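Local coordinates for ribonuclease mar1, putative (Trypanosoma cruzi, PDB 1YZV), which is of unknown function but belongs to the isochorismatase family, many of whose members are hydrolases, at residues Val43-Arg48 / Ser171-Ile176; Ser175-Leu180 / Ala193-Gln198. One frame throughout, in Å; residues are numbered along the deposited sequence.

Both contacts use helix 173-181, which follows strand 168-171, at one edge of the parallel sheet within this chain, and their centres lie about 8 Å apart. Contact 1 joins the first turn of that helix to helix 39-56; it is buried and largely polar, built from an arginine, a serine and a water-linked glutamate. Contact 2 lies farther from the chain centre, is only partly buried, and brings helix 189-197 against the next turns through leucine and methionine side chains, with no hydrogen bond between its segments. Arg-48 of contact 1 also reaches the carbonyl oxygen of Leu-195 in contact 2, and both contacts border a second subunit.

Contact 1 of 2, residues Val43-Arg48 / Ser171-Ile176; sequences VFVANR and STSESI
Arg-48 reaches Ser-173 because its CG stands anti to the backbone N (chi1 170°) and the chain then bends at chi3 (-76°), while Ser-173 holds OG between its own backbone N and carbonyl carbon. Arg-48 NH1 donates to Ser-173 OG at 2.8 Å; the bond is noticeably bent, with an N-H...O angle of 137°, and the oxygen is tilted out of the guanidinium plane. CD of Arg-48 comes along, 3.7 Å from CB of Ser-173. From the preceding turn of helix 39-56, Val-45 CG2 packs at 3.9 Å from Ser-173 OG. That OG is also hydrogen-bonded to Asp-143 on strand 137-146, tying the first turn of helix 173-181 to the sheet and to helix 39-56. Thr-172 is the N-cap of this helix, which leaves edge strand 168-171 of the parallel alpha/beta sheet.

Glu-174 joins through water: Arg-48 NH2 donates to the water (3.0 Å), which donates to Glu-174 OE1 (2.8 Å). Glu-174 OE2 bonds to His-121 of the second subunit. CE2 of Phe-44 stands 3.6 Å above the guanidinium plane of Arg-48, over its centre, and NH2 also bonds to Leu-195 O. Gripped at both terminal nitrogens, the guanidinium is fixed in its rotation; its charge is probably balanced in part by Glu-174 through the water, and a sulfate ion, probably from the crystallisation liquor, lies about 5 Å from the arginine side chain.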
ATOM      1  N   VAL A  43      24.628  -4.784  -7.480  1.00 21.24           N
ATOM      2  CA  VAL A  43      25.788  -5.649  -7.586  1.00 22.46           C
ATOM      3  C   VAL A  43      25.952  -6.547  -6.350  1.00 21.45           C
ATOM      4  O   VAL A  43      26.170  -7.759  -6.506  1.00 20.44           O
ATOM      5  CB  VAL A  43      27.060  -4.831  -7.851  1.00 22.49           C
ATOM      6  CG1 VAL A  43      28.315  -5.665  -7.590  1.00 25.93           C
ATOM      7  CG2 VAL A  43      27.017  -4.317  -9.270  1.00 24.42           C
ATOM      8  N   PHE A  44      25.891  -5.948  -5.148  1.00 22.27           N
ATOM      9  CA  PHE A  44      25.943  -6.682  -3.871  1.00 22.26           C
ATOM     10  C   PHE A  44      24.922  -7.818  -3.781  1.00 20.97           C
ATOM     11  O   PHE A  44      25.278  -8.940  -3.355  1.00 20.34           O
ATOM     12  CB  PHE A  44      25.790  -5.699  -2.664  1.00 21.89           C
ATOM     13  CG  PHE A  44      25.691  -6.372  -1.305  1.00 21.97           C
ATOM     14  CD1 PHE A  44      26.806  -6.667  -0.563  1.00 29.08           C
ATOM     15  CD2 PHE A  44      24.463  -6.658  -0.748  1.00 23.06           C
ATOM     16  CE1 PHE A  44      26.675  -7.236   0.695  1.00 21.79           C
ATOM     17  CE2 PHE A  44      24.339  -7.171   0.506  1.00 22.32           C
ATOM     18  CZ  PHE A  44      25.411  -7.498   1.214  1.00 20.90           C
ATOM     19  N   VAL A  45      23.678  -7.530  -4.199  1.00 22.15           N
ATOM     20  CA  VAL A  45      22.610  -8.513  -4.209  1.00 21.23           C
ATOM     21  C   VAL A  45      22.891  -9.616  -5.254  1.00 21.22           C
ATOM     22  O   VAL A  45      22.656 -10.812  -4.994  1.00 20.20           O
ATOM     23  CB  VAL A  45      21.196  -7.874  -4.406  1.00 18.58           C
ATOM     24  CG1 VAL A  45      20.148  -8.912  -4.700  1.00 21.58           C
ATOM     25  CG2 VAL A  45      20.801  -7.093  -3.188  1.00 23.57           C
ATOM     26  N   ALA A  46      23.427  -9.234  -6.408  1.00 21.54           N
ATOM     27  CA  ALA A  46      23.818 -10.215  -7.431  1.00 22.54           C
ATOM     28  C   ALA A  46      24.859 -11.222  -6.896  1.00 22.81           C
ATOM     29  O   ALA A  46      24.729 -12.446  -7.095  1.00 24.59           O
ATOM     30  CB  ALA A  46      24.329  -9.519  -8.693  1.00 23.69           C
ATOM     31  N   ASN A  47      25.830 -10.695  -6.160  1.00 22.69           N
ATOM     32  CA  ASN A  47      26.851 -11.490  -5.489  1.00 21.84           C
ATOM     33  C   ASN A  47      26.362 -12.362  -4.334  1.00 23.53           C
ATOM     34  O   ASN A  47      26.757 -13.521  -4.191  1.00 22.70           O
ATOM     35  CB  ASN A  47      27.989 -10.587  -5.030  1.00 25.84           C
ATOM     36  CG  ASN A  47      28.887 -10.163  -6.174  1.00 23.73           C
ATOM     37  OD1 ASN A  47      29.006 -10.884  -7.168  1.00 26.88           O
ATOM     38  ND2 ASN A  47      29.442  -8.937  -6.089  1.00 23.06           N
ATOM     39  N   ARG A  48      25.407 -11.838  -3.578  1.00 21.98           N
ATOM     40  CA  ARG A  48      24.792 -12.599  -2.518  1.00 23.13           C
ATOM     41  C   ARG A  48      24.046 -13.811  -3.072  1.00 23.72           C
ATOM     42  O   ARG A  48      24.150 -14.942  -2.551  1.00 23.51           O
ATOM     43  CB  ARG A  48      23.834 -11.675  -1.747  1.00 20.72           C
ATOM     44  CG  ARG A  48      22.950 -12.388  -0.783  1.00 22.71           C
ATOM     45  CD  ARG A  48      22.244 -11.405   0.126  1.00 22.08           C
ATOM     46  NE  ARG A  48      23.126 -10.882   1.158  1.00 17.62           N
ATOM     47  CZ  ARG A  48      22.732 -10.041   2.113  1.00 21.29           C
ATOM     48  NH1 ARG A  48      21.457  -9.606   2.152  1.00 22.94           N
ATOM     49  NH2 ARG A  48      23.574  -9.724   3.091  1.00 25.32           N
ATOM     50  N   SER A 171      10.194  -8.526  -1.714  1.00 20.65           N
ATOM     51  CA  SER A 171      10.923  -8.873  -0.491  1.00 21.45           C
ATOM     52  C   SER A 171      12.335  -8.293  -0.577  1.00 21.18           C
ATOM     53  O   SER A 171      12.585  -7.354  -1.350  1.00 22.68           O
ATOM     54  CB  SER A 171      10.912 -10.408  -0.298  1.00 21.88           C
ATOM     55  OG  SER A 171      11.315 -10.790   1.006  1.00 19.60           O
ATOM     56  N   THR A 172      13.181  -8.664   0.378  1.00 21.63           N
ATOM     57  CA  THR A 172      14.603  -8.247   0.359  1.00 20.17           C
ATOM     58  C   THR A 172      15.476  -9.487   0.302  1.00 19.40           C
ATOM     59  O   THR A 172      15.078 -10.536   0.773  1.00 19.22           O
ATOM     60  CB  THR A 172      14.983  -7.380   1.583  1.00 22.54           C
ATOM     61  OG1 THR A 172      14.688  -8.096   2.778  1.00 22.17           O
ATOM     62  CG2 THR A 172      14.230  -6.061   1.574  1.00 21.51           C
ATOM     63  N   SER A 173      16.732  -9.326  -0.133  1.00 19.48           N
ATOM     64  CA  SER A 173      17.643 -10.473  -0.291  1.00 20.85           C
ATOM     65  C   SER A 173      17.832 -11.291   0.995  1.00 22.02           C
ATOM     66  O   SER A 173      17.815 -12.542   0.975  1.00 20.04           O
ATOM     67  CB  SER A 173      18.991 -10.003  -0.887  1.00 19.89           C
ATOM     68  OG  SER A 173      19.695  -9.076  -0.018  1.00 19.25           O
ATOM     69  N   GLU A 174      17.895 -10.619   2.139  1.00 21.50           N
ATOM     70  CA  GLU A 174      18.108 -11.357   3.378  1.00 22.99           C
ATOM     71  C   GLU A 174      16.866 -12.203   3.747  1.00 23.20           C
ATOM     72  O   GLU A 174      16.994 -13.372   4.123  1.00 23.32           O
ATOM     73  CB  GLU A 174      18.483 -10.408   4.526  1.00 24.10           C
ATOM     74  CG  GLU A 174      18.848 -11.177   5.762  1.00 29.24           C
ATOM     75  CD  GLU A 174      19.444 -10.305   6.832  1.00 28.23           C
ATOM     76  OE1 GLU A 174      20.642  -9.949   6.711  1.00 31.26           O
ATOM     77  OE2 GLU A 174      18.704 -10.033   7.788  1.00 28.46           O
ATOM     78  N   SER A 175      15.687 -11.633   3.517  1.00 20.18           N
ATOM     79  CA  SER A 175      14.438 -12.295   3.751  1.00 21.45           C
ATOM     80  C   SER A 175      14.288 -13.474   2.816  1.00 21.54           C
ATOM     81  O   SER A 175      13.978 -14.571   3.277  1.00 21.39           O
ATOM     82  CB  SER A 175      13.285 -11.344   3.576  1.00 20.57           C
ATOM     83  OG  SER A 175      12.094 -11.901   4.072  1.00 19.55           O
ATOM     84  N   ILE A 176      14.735 -13.271   1.578  1.00 20.11           N
ATOM     85  CA  ILE A 176      14.677 -14.299   0.536  1.00 20.59           C
ATOM     86  C   ILE A 176      15.588 -15.499   0.897  1.00 21.55           C
ATOM     87  O   ILE A 176      15.125 -16.660   0.913  1.00 21.29           O
ATOM     88  CB  ILE A 176      14.992 -13.694  -0.822  1.00 20.38           C
ATOM     89  CG1 ILE A 176      13.820 -12.818  -1.273  1.00 21.59           C
ATOM     90  CG2 ILE A 176      15.378 -14.741  -1.875  1.00 22.07           C
ATOM     91  CD1 ILE A 176      14.178 -11.798  -2.332  1.00 20.22           C
TER
HETATM   92  O   HOH W   1      21.744  -8.227   4.861  1.00 27.37           O

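Contact 2 of 2, residues Ser175-Leu180 / Ala193-Gln198; sequences SILMQL and APLMKQ
The ends of Met-178 and Met-196 meet head-on, with CE of Met-178 3.4 Å from SD of Met-196 and the two SD atoms 3.6 Å apart. The Met-196 methyl, CE, lies 3.9 Å from CG of Met-178. Beside this pair Leu-177 and Met-196 lie alongside, running in opposite senses, Leu-177 CD2 resting 3.9 Å from CG of Met-196. The same leucine methyl touches Leu-195 CB at 4.2 Å, so one leucine branch serves two consecutive residues. Bends at chi2 (-64°) and chi3 (93°) carry the end of Met-178 across.

These side chains join nearly antiparallel helix segments, 175-180 and the weakly bonded, kinked 193-197, whose axes approach to 10.9 Å at an angle of 164°. Helix 173-181 follows the edge strand 168-171 of the six-stranded parallel sheet of this isochorismatase-family alpha/beta fold, and the C-terminal helix 189-197 packs against it. Leu-177 is backed by Phe-49 and Leu-52 of helix 39-56, while Met-178 packs on Phe-94 of the second subunit. Within the helix, Gln-179 NE2 donates to Ser-175 OG at 3.0 Å, and Ser-175 OG is hydrogen-bonded to His-121 O of the second subunit.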
ATOM      1  N   SER A 175      15.687 -11.633   3.517  1.00 20.18           N
ATOM      2  CA  SER A 175      14.438 -12.295   3.751  1.00 21.45           C
ATOM      3  C   SER A 175      14.288 -13.474   2.816  1.00 21.54           C
ATOM      4  O   SER A 175      13.978 -14.571   3.277  1.00 21.39           O
ATOM      5  CB  SER A 175      13.285 -11.344   3.576  1.00 20.57           C
ATOM      6  OG  SER A 175      12.094 -11.901   4.072  1.00 19.55           O
ATOM      7  N   ILE A 176      14.735 -13.271   1.578  1.00 20.11           N
ATOM      8  CA  ILE A 176      14.677 -14.299   0.536  1.00 20.59           C
ATOM      9  C   ILE A 176      15.588 -15.499   0.897  1.00 21.55           C
ATOM     10  O   ILE A 176      15.125 -16.660   0.913  1.00 21.29           O
ATOM     11  CB  ILE A 176      14.992 -13.694  -0.822  1.00 20.38           C
ATOM     12  CG1 ILE A 176      13.820 -12.818  -1.273  1.00 21.59           C
ATOM     13  CG2 ILE A 176      15.378 -14.741  -1.875  1.00 22.07           C
ATOM     14  CD1 ILE A 176      14.178 -11.798  -2.332  1.00 20.22           C
ATOM     15  N   LEU A 177      16.820 -15.210   1.321  1.00 23.92           N
ATOM     16  CA  LEU A 177      17.714 -16.268   1.757  1.00 21.93           C
ATOM     17  C   LEU A 177      17.059 -17.155   2.826  1.00 23.68           C
ATOM     18  O   LEU A 177      17.105 -18.405   2.745  1.00 21.82           O
ATOM     19  CB  LEU A 177      19.035 -15.671   2.271  1.00 24.75           C
ATOM     20  CG  LEU A 177      20.198 -15.697   1.322  1.00 30.40           C
ATOM     21  CD1 LEU A 177      19.869 -14.945   0.038  1.00 35.89           C
ATOM     22  CD2 LEU A 177      21.457 -15.154   1.996  1.00 29.99           C
ATOM     23  N   MET A 178      16.486 -16.516   3.844  1.00 21.35           N
ATOM     24  CA  MET A 178      15.949 -17.220   5.014  1.00 21.55           C
ATOM     25  C   MET A 178      14.595 -17.883   4.715  1.00 22.35           C
ATOM     26  O   MET A 178      14.290 -18.932   5.284  1.00 22.57           O
ATOM     27  CB  MET A 178      15.865 -16.249   6.204  1.00 20.97           C
ATOM     28  CG  MET A 178      17.231 -15.693   6.612  1.00 26.36           C
ATOM     29  SD  MET A 178      18.301 -16.991   7.212  1.00 30.24           S
ATOM     30  CE  MET A 178      19.227 -17.522   5.765  1.00 48.23           C
ATOM     31  N   GLN A 179      13.865 -17.353   3.723  1.00 21.42           N
ATOM     32  CA  GLN A 179      12.680 -18.039   3.153  1.00 22.68           C
ATOM     33  C   GLN A 179      12.997 -19.380   2.487  1.00 22.29           C
ATOM     34  O   GLN A 179      12.241 -20.357   2.628  1.00 20.21           O
ATOM     35  CB  GLN A 179      11.929 -17.162   2.135  1.00 20.92           C
ATOM     36  CG  GLN A 179      11.141 -16.029   2.762  1.00 22.95           C
ATOM     37  CD  GLN A 179      10.687 -15.000   1.705  1.00 23.13           C
ATOM     38  OE1 GLN A 179      10.185 -15.379   0.672  1.00 25.33           O
ATOM     39  NE2 GLN A 179      10.914 -13.725   1.965  1.00 23.43           N
ATOM     40  N   LEU A 180      14.104 -19.428   1.767  1.00 20.02           N
ATOM     41  CA  LEU A 180      14.503 -20.639   1.059  1.00 20.48           C
ATOM     42  C   LEU A 180      14.995 -21.690   2.035  1.00 21.75           C
ATOM     43  O   LEU A 180      14.959 -22.845   1.697  1.00 21.52           O
ATOM     44  CB  LEU A 180      15.574 -20.356   0.013  1.00 19.70           C
ATOM     45  CG  LEU A 180      15.060 -19.585  -1.180  1.00 23.65           C
ATOM     46  CD1 LEU A 180      16.224 -18.857  -1.915  1.00 25.70           C
ATOM     47  CD2 LEU A 180      14.249 -20.526  -2.115  1.00 27.43           C
ATOM     48  N   ALA A 193      25.124 -18.620   6.010  1.00 32.37           N
ATOM     49  CA  ALA A 193      25.119 -17.636   7.116  1.00 31.99           C
ATOM     50  C   ALA A 193      26.124 -16.483   6.959  1.00 32.61           C
ATOM     51  O   ALA A 193      25.749 -15.333   7.198  1.00 33.49           O
ATOM     52  CB  ALA A 193      25.337 -18.329   8.452  1.00 32.26           C
ATOM     53  N   PRO A 194      27.358 -16.767   6.488  1.00 33.36           N
ATOM     54  CA  PRO A 194      28.337 -15.688   6.240  1.00 33.91           C
ATOM     55  C   PRO A 194      27.886 -14.635   5.214  1.00 33.48           C
ATOM     56  O   PRO A 194      28.217 -13.460   5.385  1.00 34.32           O
ATOM     57  CB  PRO A 194      29.578 -16.442   5.727  1.00 34.55           C
ATOM     58  CG  PRO A 194      29.415 -17.827   6.276  1.00 33.51           C
ATOM     59  CD  PRO A 194      27.954 -18.085   6.191  1.00 36.05           C
ATOM     60  N   LEU A 195      27.006 -15.013   4.274  1.00 29.72           N
ATOM     61  CA  LEU A 195      26.504 -14.057   3.283  1.00 29.88           C
ATOM     62  C   LEU A 195      25.667 -12.997   3.951  1.00 29.34           C
ATOM     63  O   LEU A 195      25.764 -11.825   3.618  1.00 26.94           O
ATOM     64  CB  LEU A 195      25.674 -14.733   2.211  1.00 26.53           C
ATOM     65  CG  LEU A 195      26.370 -15.775   1.338  1.00 29.71           C
ATOM     66  CD1 LEU A 195      25.339 -16.462   0.444  1.00 33.53           C
ATOM     67  CD2 LEU A 195      27.449 -15.128   0.514  1.00 29.69           C
ATOM     68  N   MET A 196      24.913 -13.389   4.972  1.00 32.39           N
ATOM     69  CA  MET A 196      24.084 -12.421   5.668  1.00 34.93           C
ATOM     70  C   MET A 196      24.809 -11.498   6.602  1.00 34.10           C
ATOM     71  O   MET A 196      24.289 -10.443   6.910  1.00 35.52           O
ATOM     72  CB  MET A 196      22.983 -13.127   6.413  1.00 35.52           C
ATOM     73  CG  MET A 196      21.857 -13.419   5.462  1.00 43.77           C
ATOM     74  SD  MET A 196      20.743 -14.486   6.260  1.00 47.24           S
ATOM     75  CE  MET A 196      20.358 -13.676   7.804  1.00 52.16           C
ATOM     76  N   LYS A 197      26.022 -11.865   6.991  1.00 33.42           N
ATOM     77  CA  LYS A 197      26.894 -10.984   7.757  1.00 35.27           C
ATOM     78  C   LYS A 197      27.586  -9.919   6.911  1.00 31.88           C
ATOM     79  O   LYS A 197      28.002  -8.914   7.434  1.00 31.98           O
ATOM     80  CB  LYS A 197      27.948 -11.804   8.520  1.00 36.00           C
ATOM     81  CG  LYS A 197      27.325 -12.619   9.656  1.00 42.54           C
ATOM     82  CD  LYS A 197      28.182 -13.788  10.167  1.00 44.67           C
ATOM     83  CE  LYS A 197      27.275 -14.746  10.986  1.00 52.46           C
ATOM     84  NZ  LYS A 197      27.973 -15.689  11.884  1.00 57.13           N
ATOM     85  N   GLN A 198      27.598 -10.066   5.588  1.00 31.84           N
ATOM     86  CA  GLN A 198      28.129  -9.024   4.733  1.00 26.70           C
ATOM     87  C   GLN A 198      27.167  -7.852   4.742  1.00 28.58           C
ATOM     88  O   GLN A 198      25.986  -8.052   4.934  1.00 27.68           O
ATOM     89  CB  GLN A 198      28.347  -9.571   3.335  1.00 27.59           C
ATOM     90  CG  GLN A 198      29.260 -10.739   3.333  1.00 26.52           C
ATOM     91  CD  GLN A 198      29.527 -11.302   1.962  1.00 31.39           C
ATOM     92  OE1 GLN A 198      28.664 -11.912   1.349  1.00 35.78           O
ATOM     93  NE2 GLN A 198      30.766 -11.199   1.523  1.00 43.73           N
TER